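Local coordinates for nitrate transport protein nrtA (Synechocystis sp., PDB 2G29) that binds nitrate in the periplasm as the substrate-binding protein of an ABC transporter for nitrate and probably nitrite uptake, at residues 71-76 against 92-97; 79-84 against 111-116; 37-42 against 67-72; 158-163 against 188-193. One frame throughout, in Å; residues are numbered along the deposited sequence.

Contact 1. Residues 71-76 against 92-97; sequences ASWGTT and AHILTP. With NO3 (nitrate ion), chain B.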
loop_
_atom_site.group_PDB
_atom_site.type_symbol
_atom_site.label_atom_id
_atom_site.label_comp_id
_atom_site.label_asym_id
_atom_site.label_seq_id
_atom_site.Cartn_x
_atom_site.Cartn_y
_atom_site.Cartn_z
ATOM N N ALA A 71 9.990 -9.739 -6.530
ATOM C CA ALA A 71 10.551 -10.253 -5.270
ATOM C C ALA A 71 10.489 -9.233 -4.136
ATOM O O ALA A 71 10.272 -9.617 -2.973
ATOM C CB ALA A 71 12.009 -10.719 -5.490
ATOM N N SER A 72 10.670 -7.954 -4.464
ATOM C CA SER A 72 10.654 -6.919 -3.424
ATOM C C SER A 72 10.299 -5.574 -4.016
ATOM O O SER A 72 10.174 -5.430 -5.241
ATOM C CB SER A 72 12.050 -6.822 -2.798
ATOM O OG SER A 72 12.986 -6.292 -3.790
ATOM N N TRP A 73 10.135 -4.558 -3.166
ATOM C CA TRP A 73 9.830 -3.252 -3.699
ATOM C C TRP A 73 11.076 -2.710 -4.404
ATOM O O TRP A 73 10.965 -1.960 -5.350
ATOM C CB TRP A 73 9.303 -2.318 -2.597
ATOM C CG TRP A 73 7.913 -2.698 -2.170
ATOM C CD1 TRP A 73 7.522 -3.065 -0.928
ATOM C CD2 TRP A 73 6.736 -2.771 -3.011
ATOM N NE1 TRP A 73 6.179 -3.359 -0.921
ATOM C CE2 TRP A 73 5.670 -3.181 -2.178
ATOM C CE3 TRP A 73 6.478 -2.501 -4.373
ATOM C CZ2 TRP A 73 4.390 -3.395 -2.659
ATOM C CZ3 TRP A 73 5.206 -2.709 -4.854
ATOM C CH2 TRP A 73 4.162 -3.138 -3.993
ATOM N N GLY A 74 12.244 -3.165 -3.970
ATOM C CA GLY A 74 13.469 -2.744 -4.631
ATOM C C GLY A 74 13.537 -3.316 -6.037
ATOM O O GLY A 74 13.917 -2.598 -6.949
ATOM N N THR A 75 13.146 -4.582 -6.226
ATOM C CA THR A 75 13.185 -5.119 -7.587
ATOM C C THR A 75 12.065 -4.574 -8.433
ATOM O O THR A 75 12.218 -4.406 -9.632
ATOM C CB THR A 75 13.169 -6.663 -7.671
ATOM O OG1 THR A 75 11.939 -7.182 -7.176
ATOM C CG2 THR A 75 14.329 -7.259 -6.945
ATOM N N THR A 76 10.936 -4.271 -7.820
ATOM C CA THR A 76 9.828 -3.608 -8.542
ATOM C C THR A 76 10.353 -2.283 -9.110
ATOM O O THR A 76 10.142 -1.980 -10.285
ATOM C CB THR A 76 8.651 -3.300 -7.589
ATOM O OG1 THR A 76 8.092 -4.545 -7.129
ATOM C CG2 THR A 76 7.562 -2.515 -8.307
ATOM N N ALA A 92 2.745 -1.304 -12.149
ATOM C CA ALA A 92 2.722 -2.203 -11.000
ATOM C C ALA A 92 1.703 -1.839 -9.949
ATOM O O ALA A 92 1.259 -0.693 -9.878
ATOM C CB ALA A 92 4.101 -2.142 -10.302
ATOM N N HIS A 93 1.371 -2.854 -9.142
ATOM C CA HIS A 93 0.623 -2.700 -7.896
ATOM C C HIS A 93 1.834 -2.156 -7.105
ATOM O O HIS A 93 2.884 -2.781 -7.049
ATOM C CB HIS A 93 0.111 -4.094 -7.465
ATOM C CG HIS A 93 0.296 -4.443 -6.010
ATOM N ND1 HIS A 93 -0.595 -4.109 -5.010
ATOM C CD2 HIS A 93 1.225 -5.247 -5.438
ATOM C CE1 HIS A 93 -0.230 -4.712 -3.879
ATOM N NE2 HIS A 93 0.860 -5.408 -4.119
ATOM N N ILE A 94 1.683 -0.987 -6.487
ATOM C CA ILE A 94 2.822 -0.323 -5.870
ATOM C C ILE A 94 2.483 0.548 -4.667
ATOM O O ILE A 94 1.378 1.048 -4.532
ATOM C CB ILE A 94 3.527 0.516 -6.982
ATOM C CG1 ILE A 94 4.916 0.966 -6.524
ATOM C CG2 ILE A 94 2.652 1.698 -7.388
ATOM C CD1 ILE A 94 5.862 1.294 -7.747
ATOM N N LEU A 95 3.449 0.720 -3.772
ATOM C CA LEU A 95 3.223 1.598 -2.615
ATOM C C LEU A 95 2.990 3.018 -3.184
ATOM O O LEU A 95 3.743 3.473 -4.065
ATOM C CB LEU A 95 4.477 1.602 -1.736
ATOM C CG LEU A 95 4.974 0.228 -1.272
ATOM C CD1 LEU A 95 6.180 0.377 -0.328
ATOM C CD2 LEU A 95 3.866 -0.515 -0.526
ATOM N N THR A 96 2.003 3.753 -2.677
ATOM C CA THR A 96 1.722 5.091 -3.221
ATOM C C THR A 96 2.931 6.057 -3.331
ATOM O O THR A 96 3.054 6.744 -4.323
ATOM C CB THR A 96 0.538 5.787 -2.458
ATOM O OG1 THR A 96 -0.672 5.117 -2.814
ATOM C CG2 THR A 96 0.409 7.275 -2.799
ATOM N N PRO A 97 3.834 6.103 -2.334
ATOM C CA PRO A 97 4.957 7.044 -2.502
ATOM C C PRO A 97 5.897 6.684 -3.617
ATOM O O PRO A 97 6.525 7.570 -4.173
ATOM C CB PRO A 97 5.696 7.031 -1.149
ATOM C CG PRO A 97 5.073 5.926 -0.371
ATOM C CD PRO A 97 3.768 5.550 -0.970
HETATM N N NO3 B . 3.280 -4.601 1.855
HETATM O O1 NO3 B . 1.924 -4.445 1.912
HETATM O O2 NO3 B . 4.123 -5.299 2.654
HETATM O O3 NO3 B . 3.988 -3.840 0.748
#
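Trp73 opens helix 73-82 with its CB directed at residues 92-97. CG stands anti to the carbonyl carbon, beside the backbone N (chi1 -72°), which carries the indole across Leu95. Over one face of the five-membered ring, Leu95 CD1 makes a CH-pi contact, 3.8 Å from the ring centroid and 11° off the normal, while Leu95 CG packs 3.6 Å from Trp73 CE2. Farther out, Trp73 CZ3 comes within 3.2 Å of His93 O in the plane of the indole; this buried carbonyl has no hydrogen-bond partner in the model, so the C-H edge, which is slightly positive, suits it. Trp73 CZ3 also lies 3.5 Å from Ile94 CA. On the pyrrole side, Trp73 NE1 donates to nitrate O3 at 2.8 Å, with an N-H...O angle of 149°. An alanine here would remove that donor and the indole over Leu95, and would probably weaken both nitrate binding and this packing. At the helix start, Ser72 and Thr75 form a capping box: Thr75 N donates to Ser72 OG (3.0 Å) and Ser72 N to Thr75 OG1 (3.1 Å). Lys240 NZ and Gly211 N also hydrogen-bond the ion; the capped helix start thus adds a tryptophan N-H to the nitrate-binding site.

Contact 2. Residues 79-84 against 111-116; sequences NLVLGS and KPTPMY
Val81 holds CG1 anti to the backbone N (chi1 169°) and CG2 anti to the carbonyl carbon, so its two methyls fork toward different neighbours. Thr113 has OG1 anti to its carbonyl carbon, beside the backbone N (chi1 -58°), and its CG2 therefore approaches the helix backbone, 3.9 Å from Leu80 O. The hydroxyl has both roles filled. Thr113 OG1 donates to Lys111 O at 2.8 Å, closing the loop on itself, and accepts from a water 2.7 Å away from that OG1. The same water donates to Val81 O at 2.8 Å, so it ties the last turn of the helix to the loop where no direct hydrogen bond spans them. A threonine suits the place because its hydroxyl serves both Lys111 O and the water, while its side chain also packs on Ile102.

In the fold, helix 73-82 here packs beside the start of strand 115-120, an outermost strand of the five-stranded mixed sheet, and Ile102 of helix 97-104 touches Leu80 and Met115 as well as Thr113. Leu80 O is bonded to Arg245 from the neighbouring strand 240-245.

Deeper in, the Met115 chain bends at its thioether (chi3 68°) and crosses Leu80 at about a right angle, with Met115 CE 3.9 Å from Leu80 CD1. Toward solvent the packing thins: Val81 CG1 rests on the extended aliphatic chain of Lys111, 3.9 Å from Lys111 CB.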
loop_
_atom_site.group_PDB
_atom_site.type_symbol
_atom_site.label_atom_id
_atom_site.label_comp_id
_atom_site.label_asym_id
_atom_site.label_seq_id
_atom_site.Cartn_x
_atom_site.Cartn_y
_atom_site.Cartn_z
ATOM N N ASN A 79 12.692 -2.916 -12.026
ATOM C CA ASN A 79 12.006 -3.269 -13.259
ATOM C C ASN A 79 11.233 -2.111 -13.873
ATOM O O ASN A 79 11.096 -2.043 -15.088
ATOM C CB ASN A 79 11.121 -4.504 -13.014
ATOM C CG ASN A 79 11.944 -5.775 -12.915
ATOM O OD1 ASN A 79 12.906 -5.926 -13.668
ATOM N ND2 ASN A 79 11.588 -6.692 -11.994
ATOM N N LEU A 80 10.738 -1.191 -13.051
ATOM C CA LEU A 80 10.050 -0.016 -13.583
ATOM C C LEU A 80 11.074 0.941 -14.215
ATOM O O LEU A 80 10.787 1.558 -15.230
ATOM C CB LEU A 80 9.268 0.702 -12.474
ATOM C CG LEU A 80 7.952 0.008 -12.092
ATOM C CD1 LEU A 80 7.488 0.573 -10.766
ATOM C CD2 LEU A 80 6.879 0.247 -13.142
ATOM N N VAL A 81 12.252 1.076 -13.607
ATOM C CA VAL A 81 13.290 1.941 -14.183
ATOM C C VAL A 81 13.724 1.347 -15.547
ATOM O O VAL A 81 13.930 2.073 -16.529
ATOM C CB VAL A 81 14.488 2.102 -13.208
ATOM C CG1 VAL A 81 15.647 2.771 -13.912
ATOM C CG2 VAL A 81 14.070 2.960 -12.021
ATOM N N LEU A 82 13.789 0.021 -15.623
ATOM C CA LEU A 82 14.123 -0.603 -16.890
ATOM C C LEU A 82 13.065 -0.407 -17.994
ATOM O O LEU A 82 13.419 -0.072 -19.157
ATOM C CB LEU A 82 14.318 -2.100 -16.717
ATOM C CG LEU A 82 15.635 -2.627 -16.202
ATOM C CD1 LEU A 82 15.475 -4.146 -16.160
ATOM C CD2 LEU A 82 16.821 -2.197 -17.084
ATOM N N GLY A 83 11.793 -0.669 -17.670
ATOM C CA GLY A 83 10.720 -0.566 -18.639
ATOM C C GLY A 83 10.645 -1.885 -19.383
ATOM O O GLY A 83 11.622 -2.644 -19.409
ATOM N N SER A 84 9.512 -2.160 -20.000
ATOM C CA SER A 84 9.372 -3.424 -20.712
ATOM C C SER A 84 10.321 -3.614 -21.894
ATOM O O SER A 84 10.748 -4.732 -22.153
ATOM C CB SER A 84 7.921 -3.622 -21.159
ATOM O OG SER A 84 7.548 -2.656 -22.106
ATOM N N LYS A 111 18.518 7.934 -12.220
ATOM C CA LYS A 111 17.642 7.540 -13.302
ATOM C C LYS A 111 16.168 7.875 -13.043
ATOM O O LYS A 111 15.316 6.987 -13.032
ATOM C CB LYS A 111 17.782 6.036 -13.577
ATOM C CG LYS A 111 19.214 5.622 -13.988
ATOM C CD LYS A 111 19.346 4.104 -14.120
ATOM C CE LYS A 111 20.812 3.667 -14.309
ATOM N NZ LYS A 111 21.023 2.214 -13.991
ATOM N N PRO A 112 15.858 9.162 -12.827
ATOM C CA PRO A 112 14.455 9.537 -12.585
ATOM C C PRO A 112 13.655 9.041 -13.793
ATOM O O PRO A 112 14.051 9.272 -14.953
ATOM C CB PRO A 112 14.501 11.061 -12.485
ATOM C CG PRO A 112 15.819 11.428 -13.330
ATOM C CD PRO A 112 16.749 10.343 -12.848
ATOM N N THR A 113 12.527 8.374 -13.525
ATOM C CA THR A 113 11.702 7.745 -14.571
ATOM C C THR A 113 10.274 8.208 -14.277
ATOM O O THR A 113 9.689 7.854 -13.257
ATOM C CB THR A 113 11.871 6.201 -14.440
ATOM O OG1 THR A 113 13.272 5.861 -14.568
ATOM C CG2 THR A 113 11.051 5.465 -15.499
ATOM N N PRO A 114 9.679 8.968 -15.196
ATOM C CA PRO A 114 8.328 9.453 -14.883
ATOM C C PRO A 114 7.234 8.425 -14.843
ATOM O O PRO A 114 7.203 7.494 -15.662
ATOM C CB PRO A 114 8.110 10.585 -15.886
ATOM C CG PRO A 114 8.996 10.145 -17.099
ATOM C CD PRO A 114 10.209 9.473 -16.474
ATOM N N MET A 115 6.362 8.582 -13.853
ATOM C CA MET A 115 5.247 7.655 -13.664
ATOM C C MET A 115 3.947 8.392 -13.403
ATOM O O MET A 115 3.944 9.583 -13.092
ATOM C CB MET A 115 5.535 6.725 -12.456
ATOM C CG MET A 115 6.645 5.729 -12.691
ATOM S SD MET A 115 6.755 4.477 -11.399
ATOM C CE MET A 115 5.176 3.550 -11.729
ATOM N N TYR A 116 2.839 7.663 -13.539
ATOM C CA TYR A 116 1.519 8.195 -13.210
ATOM C C TYR A 116 0.829 7.239 -12.238
ATOM O O TYR A 116 1.119 6.052 -12.219
ATOM C CB TYR A 116 0.598 8.233 -14.428
ATOM C CG TYR A 116 0.947 9.167 -15.524
ATOM C CD1 TYR A 116 1.288 10.487 -15.259
ATOM C CD2 TYR A 116 0.906 8.737 -16.844
ATOM C CE1 TYR A 116 1.604 11.368 -16.306
ATOM C CE2 TYR A 116 1.188 9.603 -17.881
ATOM C CZ TYR A 116 1.546 10.912 -17.602
ATOM O OH TYR A 116 1.882 11.802 -18.605
HETATM O O HOH W 1 14.468 4.818 -16.791
#

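Contact 3. Residues 37-42 against 67-72; sequences LGFIAL and VLKQAS
Three backbone hydrogen bonds knit the tight part: Leu68 N to Leu37 O at 2.8 Å, Phe39 N to Leu68 O at 3.1 Å, and Gln70 N to Phe39 O at 2.8 Å. Against them lies the Phe39 ring, its CG wedged between the backbone N and the carbonyl carbon (chi1 74°). This crowded torsion folds the ring over the neighbouring strand, where Lys69 CA makes a CH-pi contact 3.9 Å from the ring centroid. Phe39 CD2 meets Val67 CG2 at 3.7 Å. An alanine here would take away the ring and would probably leave Val67 and the Lys69 backbone less well packed. The strands run parallel, joined through helices 46-53 and 56-59 as a beta-alpha-beta crossover, strand 66-69 lying outermost in its sheet. Glycine suits the place of Gly38, since a CB there would clash with Gln70 CG. Gln70 bends back so that its NE2 gives Leu68 O a second donor, at 3.1 Å, while OE1 is held by Asn79. Beyond Gln70 the chains separate, and a water bridges them, donating to Gln70 O (2.9 Å) and accepting from Ala41 N (3.1 Å). On the exposed side Lys69 runs outward until NZ reaches Trp288 O.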
loop_
_atom_site.group_PDB
_atom_site.type_symbol
_atom_site.label_atom_id
_atom_site.label_comp_id
_atom_site.label_asym_id
_atom_site.label_seq_id
_atom_site.Cartn_x
_atom_site.Cartn_y
_atom_site.Cartn_z
ATOM N N LEU A 37 2.645 -6.029 -15.889
ATOM C CA LEU A 37 2.297 -5.404 -14.614
ATOM C C LEU A 37 2.847 -6.177 -13.442
ATOM O O LEU A 37 2.529 -7.363 -13.238
ATOM C CB LEU A 37 0.787 -5.297 -14.499
ATOM C CG LEU A 37 0.074 -4.600 -15.655
ATOM C CD1 LEU A 37 -1.426 -4.624 -15.385
ATOM C CD2 LEU A 37 0.599 -3.173 -15.796
ATOM N N GLY A 38 3.681 -5.512 -12.653
ATOM C CA GLY A 38 4.217 -6.223 -11.505
ATOM C C GLY A 38 3.319 -6.184 -10.283
ATOM O O GLY A 38 2.437 -5.300 -10.172
ATOM N N PHE A 39 3.470 -7.188 -9.412
ATOM C CA PHE A 39 2.770 -7.155 -8.109
ATOM C C PHE A 39 3.660 -7.828 -7.073
ATOM O O PHE A 39 4.536 -8.629 -7.433
ATOM C CB PHE A 39 1.408 -7.882 -8.142
ATOM C CG PHE A 39 1.503 -9.388 -8.169
ATOM C CD1 PHE A 39 1.377 -10.131 -6.991
ATOM C CD2 PHE A 39 1.734 -10.065 -9.383
ATOM C CE1 PHE A 39 1.473 -11.520 -7.014
ATOM C CE2 PHE A 39 1.831 -11.431 -9.419
ATOM C CZ PHE A 39 1.704 -12.172 -8.244
ATOM N N ILE A 40 3.436 -7.484 -5.813
ATOM C CA ILE A 40 4.121 -8.116 -4.700
ATOM C C ILE A 40 3.018 -8.989 -4.056
ATOM O O ILE A 40 1.812 -8.608 -4.068
ATOM C CB ILE A 40 4.687 -7.049 -3.728
ATOM C CG1 ILE A 40 5.874 -6.301 -4.365
ATOM C CG2 ILE A 40 5.144 -7.690 -2.443
ATOM C CD1 ILE A 40 5.623 -5.751 -5.727
ATOM N N ALA A 41 3.401 -10.153 -3.531
ATOM C CA ALA A 41 2.430 -11.115 -2.971
ATOM C C ALA A 41 1.788 -10.585 -1.706
ATOM O O ALA A 41 2.267 -10.845 -0.589
ATOM C CB ALA A 41 3.122 -12.454 -2.689
ATOM N N LEU A 42 0.706 -9.846 -1.923
ATOM C CA LEU A 42 -0.088 -9.165 -0.904
ATOM C C LEU A 42 -1.546 -9.152 -1.340
ATOM O O LEU A 42 -1.824 -8.964 -2.526
ATOM C CB LEU A 42 0.381 -7.715 -0.784
ATOM C CG LEU A 42 1.825 -7.590 -0.315
ATOM C CD1 LEU A 42 2.375 -6.238 -0.736
ATOM C CD2 LEU A 42 1.905 -7.785 1.181
ATOM N N VAL A 67 0.759 -10.538 -15.515
ATOM C CA VAL A 67 0.720 -10.076 -14.124
ATOM C C VAL A 67 1.873 -10.849 -13.475
ATOM O O VAL A 67 1.779 -12.052 -13.210
ATOM C CB VAL A 67 -0.644 -10.408 -13.505
ATOM C CG1 VAL A 67 -0.930 -11.865 -13.656
ATOM C CG2 VAL A 67 -0.727 -9.917 -12.091
ATOM N N LEU A 68 2.970 -10.125 -13.252
ATOM C CA LEU A 68 4.247 -10.715 -12.827
ATOM C C LEU A 68 4.741 -10.430 -11.437
ATOM O O LEU A 68 4.985 -9.281 -11.090
ATOM C CB LEU A 68 5.315 -10.245 -13.789
ATOM C CG LEU A 68 5.038 -10.582 -15.251
ATOM C CD1 LEU A 68 5.887 -9.710 -16.137
ATOM C CD2 LEU A 68 5.319 -12.063 -15.486
ATOM N N LYS A 69 4.892 -11.483 -10.659
ATOM C CA LYS A 69 5.314 -11.347 -9.275
ATOM C C LYS A 69 6.732 -10.794 -9.177
ATOM O O LYS A 69 7.649 -11.279 -9.852
ATOM C CB LYS A 69 5.255 -12.704 -8.561
ATOM C CG LYS A 69 5.474 -12.555 -7.042
ATOM C CD LYS A 69 5.546 -13.871 -6.295
ATOM C CE LYS A 69 4.273 -14.652 -6.312
ATOM N NZ LYS A 69 4.513 -15.942 -5.575
ATOM N N GLN A 70 6.896 -9.781 -8.324
ATOM C CA GLN A 70 8.185 -9.134 -8.046
ATOM C C GLN A 70 8.677 -9.652 -6.698
ATOM O O GLN A 70 7.873 -9.963 -5.811
ATOM C CB GLN A 70 8.001 -7.616 -7.979
ATOM C CG GLN A 70 7.316 -7.019 -9.209
ATOM C CD GLN A 70 8.201 -7.101 -10.455
ATOM O OE1 GLN A 70 9.235 -6.424 -10.535
ATOM N NE2 GLN A 70 7.786 -7.914 -11.441
ATOM N N ALA A 71 9.990 -9.739 -6.530
ATOM C CA ALA A 71 10.551 -10.253 -5.270
ATOM C C ALA A 71 10.489 -9.233 -4.136
ATOM O O ALA A 71 10.272 -9.617 -2.973
ATOM C CB ALA A 71 12.009 -10.719 -5.490
ATOM N N SER A 72 10.670 -7.954 -4.464
ATOM C CA SER A 72 10.654 -6.919 -3.424
ATOM C C SER A 72 10.299 -5.574 -4.016
ATOM O O SER A 72 10.174 -5.430 -5.241
ATOM C CB SER A 72 12.050 -6.822 -2.798
ATOM O OG SER A 72 12.986 -6.292 -3.790
HETATM O O HOH W 2 6.417 -10.860 -3.505
#

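Contact 4. Residues 158-163 against 188-193; sequences VAMTFP and TIVVPP
Ile189 O is gripped twice: by one hydrogen bond, from Met160 N at 2.9 Å and nearly along the C=O axis, and by a weaker CA-H...O contact from Ala159 CA at 3.3 Å. Met160 O is held likewise, accepting from Val191 N at 3.0 Å. Ile189 N donates to Val158 O at 2.9 Å, so the bonds alternate between the two chains as parallel strands require. Strands 157-160 and 187-190, with helix 166-177 between them, form a beta-alpha-beta unit at one border of a five-stranded mixed sheet, strand 187-190 being outermost. On the face of Val158, Met160, Thr188 and Val190, Met160 starts in the crowded position between its backbone N and carbonyl carbon (chi1 45°) and bends again at chi2, which lays Met160 CE against Val190 CG2 at 3.7 Å. The flexible thioether suits this crossing; CE also nears Thr188, whose OG1 is bonded to Arg172. Val190 CG2 is shared, with Pro163 CD also 3.7 Å from it and the proline ring crossing at about a right angle. On the face of Ala159 and Ile189, the small Ala159 CB touches Val191 CG2 at 3.7 Å. Past the strand ends Thr161 CG2 packs on Pro193 CG at 3.9 Å.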
loop_
_atom_site.group_PDB
_atom_site.type_symbol
_atom_site.label_atom_id
_atom_site.label_comp_id
_atom_site.label_asym_id
_atom_site.label_seq_id
_atom_site.Cartn_x
_atom_site.Cartn_y
_atom_site.Cartn_z
ATOM N N VAL A 158 13.488 -2.052 13.413
ATOM C CA VAL A 158 12.081 -2.280 13.107
ATOM C C VAL A 158 12.059 -2.406 11.572
ATOM O O VAL A 158 12.729 -1.636 10.853
ATOM C CB VAL A 158 11.157 -1.159 13.585
ATOM C CG1 VAL A 158 11.329 -0.958 15.096
ATOM C CG2 VAL A 158 11.434 0.092 12.852
ATOM N N ALA A 159 11.326 -3.384 11.057
ATOM C CA ALA A 159 11.329 -3.581 9.606
ATOM C C ALA A 159 10.136 -2.985 8.893
ATOM O O ALA A 159 8.999 -3.039 9.382
ATOM C CB ALA A 159 11.396 -5.074 9.268
ATOM N N MET A 160 10.421 -2.412 7.728
ATOM C CA MET A 160 9.404 -1.845 6.859
ATOM C C MET A 160 9.748 -2.327 5.456
ATOM O O MET A 160 10.706 -3.086 5.255
ATOM C CB MET A 160 9.282 -0.335 7.008
ATOM C CG MET A 160 10.572 0.460 7.042
ATOM S SD MET A 160 11.353 0.527 5.402
ATOM C CE MET A 160 12.845 1.548 5.769
ATOM N N THR A 161 8.950 -1.910 4.479
ATOM C CA THR A 161 9.041 -2.520 3.159
ATOM C C THR A 161 9.796 -1.797 2.045
ATOM O O THR A 161 10.064 -2.396 1.014
ATOM C CB THR A 161 7.607 -2.765 2.687
ATOM O OG1 THR A 161 6.962 -1.507 2.609
ATOM C CG2 THR A 161 6.852 -3.645 3.662
ATOM N N PHE A 162 10.095 -0.524 2.247
ATOM C CA PHE A 162 10.777 0.294 1.259
ATOM C C PHE A 162 10.955 1.646 1.907
ATOM O O PHE A 162 10.010 2.160 2.522
ATOM C CB PHE A 162 9.915 0.490 -0.014
ATOM C CG PHE A 162 10.675 1.113 -1.158
ATOM C CD1 PHE A 162 11.605 0.361 -1.874
ATOM C CD2 PHE A 162 10.516 2.462 -1.455
ATOM C CE1 PHE A 162 12.369 0.948 -2.890
ATOM C CE2 PHE A 162 11.284 3.061 -2.477
ATOM C CZ PHE A 162 12.197 2.310 -3.185
ATOM N N PRO A 163 12.142 2.265 1.774
ATOM C CA PRO A 163 12.313 3.584 2.414
ATOM C C PRO A 163 11.434 4.656 1.812
ATOM O O PRO A 163 11.489 4.900 0.617
ATOM C CB PRO A 163 13.811 3.887 2.237
ATOM C CG PRO A 163 14.442 2.544 1.806
ATOM C CD PRO A 163 13.341 1.834 1.020
ATOM N N THR A 188 15.357 1.792 11.282
ATOM C CA THR A 188 14.496 1.079 10.356
ATOM C C THR A 188 15.363 0.265 9.413
ATOM O O THR A 188 16.503 0.643 9.094
ATOM C CB THR A 188 13.585 2.035 9.518
ATOM O OG1 THR A 188 14.374 3.052 8.907
ATOM C CG2 THR A 188 12.487 2.647 10.380
ATOM N N ILE A 189 14.856 -0.899 9.013
ATOM C CA ILE A 189 15.542 -1.745 8.034
ATOM C C ILE A 189 14.491 -2.146 7.007
ATOM O O ILE A 189 13.295 -2.143 7.313
ATOM C CB ILE A 189 16.171 -3.035 8.631
ATOM C CG1 ILE A 189 15.131 -3.940 9.308
ATOM C CG2 ILE A 189 17.266 -2.644 9.640
ATOM C CD1 ILE A 189 15.712 -5.343 9.663
ATOM N N VAL A 190 14.932 -2.476 5.794
ATOM C CA VAL A 190 14.008 -2.917 4.744
ATOM C C VAL A 190 14.025 -4.434 4.625
ATOM O O VAL A 190 15.102 -5.023 4.538
ATOM C CB VAL A 190 14.439 -2.362 3.382
ATOM C CG1 VAL A 190 13.524 -2.908 2.280
ATOM C CG2 VAL A 190 14.394 -0.844 3.394
ATOM N N VAL A 191 12.834 -5.048 4.608
ATOM C CA VAL A 191 12.703 -6.492 4.401
ATOM C C VAL A 191 11.583 -6.673 3.344
ATOM O O VAL A 191 10.508 -6.071 3.465
ATOM C CB VAL A 191 12.274 -7.255 5.715
ATOM C CG1 VAL A 191 12.063 -8.730 5.418
ATOM C CG2 VAL A 191 13.359 -7.096 6.802
ATOM N N PRO A 192 11.817 -7.479 2.293
ATOM C CA PRO A 192 10.748 -7.684 1.288
ATOM C C PRO A 192 9.494 -8.235 1.999
ATOM O O PRO A 192 9.599 -9.073 2.897
ATOM C CB PRO A 192 11.352 -8.721 0.333
ATOM C CG PRO A 192 12.852 -8.459 0.430
ATOM C CD PRO A 192 13.061 -8.184 1.916
ATOM N N PRO A 193 8.302 -7.810 1.576
ATOM C CA PRO A 193 7.076 -8.286 2.224
ATOM C C PRO A 193 6.949 -9.777 2.444
ATOM O O PRO A 193 6.615 -10.201 3.555
ATOM C CB PRO A 193 5.962 -7.738 1.324
ATOM C CG PRO A 193 6.559 -6.386 0.893
ATOM C CD PRO A 193 8.019 -6.778 0.561
#

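How the contacts relate
Contacts 1, 2 and 3 reach one five-stranded sheet and contact 4 the other, as expected of a two-domain C-clamp with nitrate bound between its halves. Contact 3 leads into contact 1, sharing Ala71 and Ser72, and His93 N probably bonds Gly38 O at 2.9 Å. Ile94 CD1 meets Leu80 CD1 at 3.5 Å, joining contact 1 to contact 2, which shares helix 73-82. Across the cleft, Trp73 CD1 lies 3.3 Å from Thr161 O and Trp73 NE1 3.5 Å from Pro193 CG; the Pro193 side chain is about 3 Å from the nitrate at the nearest atoms, consistent with contact 4 closing the site from the other domain. The centres of contacts 2 and 4 are about 22 Å apart.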